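Local coordinates for AxyAgu115A (Amphibacillus xylanus NBRC 15112, PDB 6NPS), which probably removes glucuronic acid side groups from arabinoglucuronoxylan as an alpha-glucuronidase of glycoside hydrolase family 115, at residues L206-N211 / L459-F464. The protein carries 3 engineered substitutions. Numbering follows the deposited sequence.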
loop_
_atom_site.group_PDB
_atom_site.type_symbol
_atom_site.label_atom_id
_atom_site.label_comp_id
_atom_site.label_asym_id
_atom_site.label_seq_id
_atom_site.Cartn_x
_atom_site.Cartn_y
_atom_site.Cartn_z
ATOM N N LEU A 206 43.979 -24.109 -9.836
ATOM C CA LEU A 206 45.154 -24.791 -9.307
ATOM C C LEU A 206 45.885 -23.940 -8.258
ATOM O O LEU A 206 46.454 -24.485 -7.307
ATOM C CB LEU A 206 46.099 -25.158 -10.448
ATOM C CG LEU A 206 45.638 -26.237 -11.443
ATOM C CD1 LEU A 206 46.547 -26.273 -12.655
ATOM C CD2 LEU A 206 45.673 -27.626 -10.720
ATOM N N ARG A 207 45.891 -22.611 -8.409
ATOM C CA ARG A 207 46.525 -21.784 -7.378
ATOM C C ARG A 207 45.771 -21.872 -6.062
ATOM O O ARG A 207 46.379 -21.744 -4.975
ATOM C CB ARG A 207 46.627 -20.332 -7.854
ATOM C CG ARG A 207 47.793 -20.087 -8.842
ATOM C CD ARG A 207 47.923 -18.605 -9.183
ATOM N NE ARG A 207 48.895 -18.297 -10.243
ATOM C CZ ARG A 207 50.182 -17.977 -10.027
ATOM N NH1 ARG A 207 50.678 -17.962 -8.784
ATOM N NH2 ARG A 207 50.977 -17.656 -11.058
ATOM N N LEU A 208 44.441 -22.078 -6.128
ATOM C CA LEU A 208 43.647 -22.289 -4.924
ATOM C C LEU A 208 43.691 -23.742 -4.462
ATOM O O LEU A 208 42.970 -24.111 -3.549
ATOM C CB LEU A 208 42.188 -21.854 -5.173
ATOM C CG LEU A 208 42.017 -20.385 -5.552
ATOM C CD1 LEU A 208 40.553 -20.078 -5.852
ATOM C CD2 LEU A 208 42.511 -19.488 -4.441
ATOM N N LYS A 209 44.539 -24.556 -5.067
ATOM C CA LYS A 209 44.739 -25.967 -4.728
ATOM C C LYS A 209 43.516 -26.841 -5.044
ATOM O O LYS A 209 43.329 -27.907 -4.425
ATOM C CB LYS A 209 45.162 -26.128 -3.265
ATOM C CG LYS A 209 46.399 -25.255 -2.938
ATOM C CD LYS A 209 46.745 -25.251 -1.472
ATOM C CE LYS A 209 45.673 -24.545 -0.657
ATOM N NZ LYS A 209 45.988 -23.103 -0.400
ATOM N N GLY A 210 42.636 -26.363 -5.943
ATOM C CA GLY A 210 41.543 -27.168 -6.438
ATOM C C GLY A 210 42.042 -28.118 -7.537
ATOM O O GLY A 210 43.180 -28.028 -8.043
ATOM N N ASN A 211 41.179 -29.086 -7.903
ATOM C CA ASN A 211 41.557 -30.010 -8.967
ATOM C C ASN A 211 40.387 -30.402 -9.869
ATOM O O ASN A 211 40.581 -31.236 -10.758
ATOM C CB ASN A 211 42.224 -31.309 -8.389
ATOM C CG ASN A 211 41.281 -32.117 -7.465
ATOM O OD1 ASN A 211 40.110 -31.782 -7.318
ATOM N ND2 ASN A 211 41.798 -33.199 -6.854
ATOM N N LEU A 459 36.870 -14.299 -2.080
ATOM C CA LEU A 459 37.085 -14.650 -0.671
ATOM C C LEU A 459 36.383 -15.953 -0.290
ATOM O O LEU A 459 37.046 -16.857 0.244
ATOM C CB LEU A 459 36.637 -13.494 0.240
ATOM C CG LEU A 459 36.599 -13.824 1.738
ATOM C CD1 LEU A 459 38.032 -13.970 2.221
ATOM C CD2 LEU A 459 35.902 -12.741 2.554
ATOM N N PRO A 460 35.077 -16.136 -0.532
ATOM C CA PRO A 460 34.460 -17.410 -0.123
ATOM C C PRO A 460 34.928 -18.611 -0.956
ATOM O O PRO A 460 34.963 -19.728 -0.421
ATOM C CB PRO A 460 32.957 -17.144 -0.272
ATOM C CG PRO A 460 32.847 -16.055 -1.249
ATOM C CD PRO A 460 34.097 -15.191 -1.066
ATOM N N LEU A 461 35.329 -18.409 -2.212
ATOM C CA LEU A 461 35.912 -19.509 -2.985
ATOM C C LEU A 461 37.269 -19.918 -2.417
ATOM O O LEU A 461 37.584 -21.107 -2.319
ATOM C CB LEU A 461 36.030 -19.111 -4.472
ATOM C CG LEU A 461 36.732 -20.172 -5.372
ATOM C CD1 LEU A 461 35.935 -21.477 -5.329
ATOM C CD2 LEU A 461 36.914 -19.659 -6.817
ATOM N N SER A 462 38.108 -18.940 -2.063
ATOM C CA SER A 462 39.390 -19.259 -1.442
ATOM C C SER A 462 39.163 -20.068 -0.162
ATOM O O SER A 462 39.842 -21.071 0.088
ATOM C CB SER A 462 40.165 -17.956 -1.152
ATOM O OG SER A 462 40.570 -17.244 -2.323
ATOM N N PHE A 463 38.186 -19.640 0.652
ATOM C CA PHE A 463 37.895 -20.314 1.908
ATOM C C PHE A 463 37.410 -21.744 1.673
ATOM O O PHE A 463 37.845 -22.684 2.348
ATOM C CB PHE A 463 36.843 -19.506 2.700
ATOM C CG PHE A 463 36.471 -20.187 3.997
ATOM C CD1 PHE A 463 37.413 -20.309 4.991
ATOM C CD2 PHE A 463 35.219 -20.775 4.169
ATOM C CE1 PHE A 463 37.137 -20.999 6.167
ATOM C CE2 PHE A 463 34.915 -21.454 5.365
ATOM C CZ PHE A 463 35.887 -21.561 6.356
ATOM N N PHE A 464 36.452 -21.904 0.753
ATOM C CA PHE A 464 35.856 -23.200 0.449
ATOM C C PHE A 464 36.929 -24.199 0.020
ATOM O O PHE A 464 36.999 -25.325 0.542
ATOM C CB PHE A 464 34.812 -23.006 -0.657
ATOM C CG PHE A 464 34.022 -24.261 -1.019
ATOM C CD1 PHE A 464 34.423 -25.048 -2.080
ATOM C CD2 PHE A 464 32.844 -24.569 -0.357
ATOM C CE1 PHE A 464 33.699 -26.207 -2.455
ATOM C CE2 PHE A 464 32.106 -25.710 -0.688
ATOM C CZ PHE A 464 32.530 -26.529 -1.770
HETATM O O HOH W 1 42.188 -21.703 -1.529
#
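One water joins the backbones of Leu-208 and Ser-462. It donates to both carbonyls. The bond to Ser-462 O is the shorter, at 2.9 Å; Leu-208 O lies 3.2 Å from the same water. No direct hydrogen bond links the two segments. The backbones stay apart here, with Leu-208 CA 6.3 Å from Ser-462 CA.

The side chain of Leu-208 reaches across to helix 458-469, toward which its CB points. Its two methyls do different work. CD1 rests on the branch of Leu-461, 3.8 Å from Leu-461 CD2 and slightly farther from CG. The two leucine side chains cross at about a right angle. In Leu-461, CG is anti to the backbone N (chi1 176°), which swings the branch toward Leu-208 although its CB does not point there. The other methyl, Leu-208 CD2, meets Ser-462 OG at 3.6 Å. That is van der Waals contact. The hydroxyl bonds instead to Glu-458 O, one turn back in its own helix.

Leu-208 sits just where helix 195-207 ends. Lys-209 follows with a positive phi (67°) as the C-prime residue of a Schellman motif, and Lys-209 N bonds to Leu-206 O. Lys-209 NZ also forms a salt bridge to Asp-466, farther along helix 458-469.

In the TIM barrel, helix 195-207 is the second of two helices between strands 170-174 and 212-214. Helix 458-469 follows the last strand, 446-450, which pairs with 170-174 to close the barrel. The chemistry is mixed: a small apolar touch beside two carbonyl acceptors that need a donor between them, and the water supplies both its hydrogens.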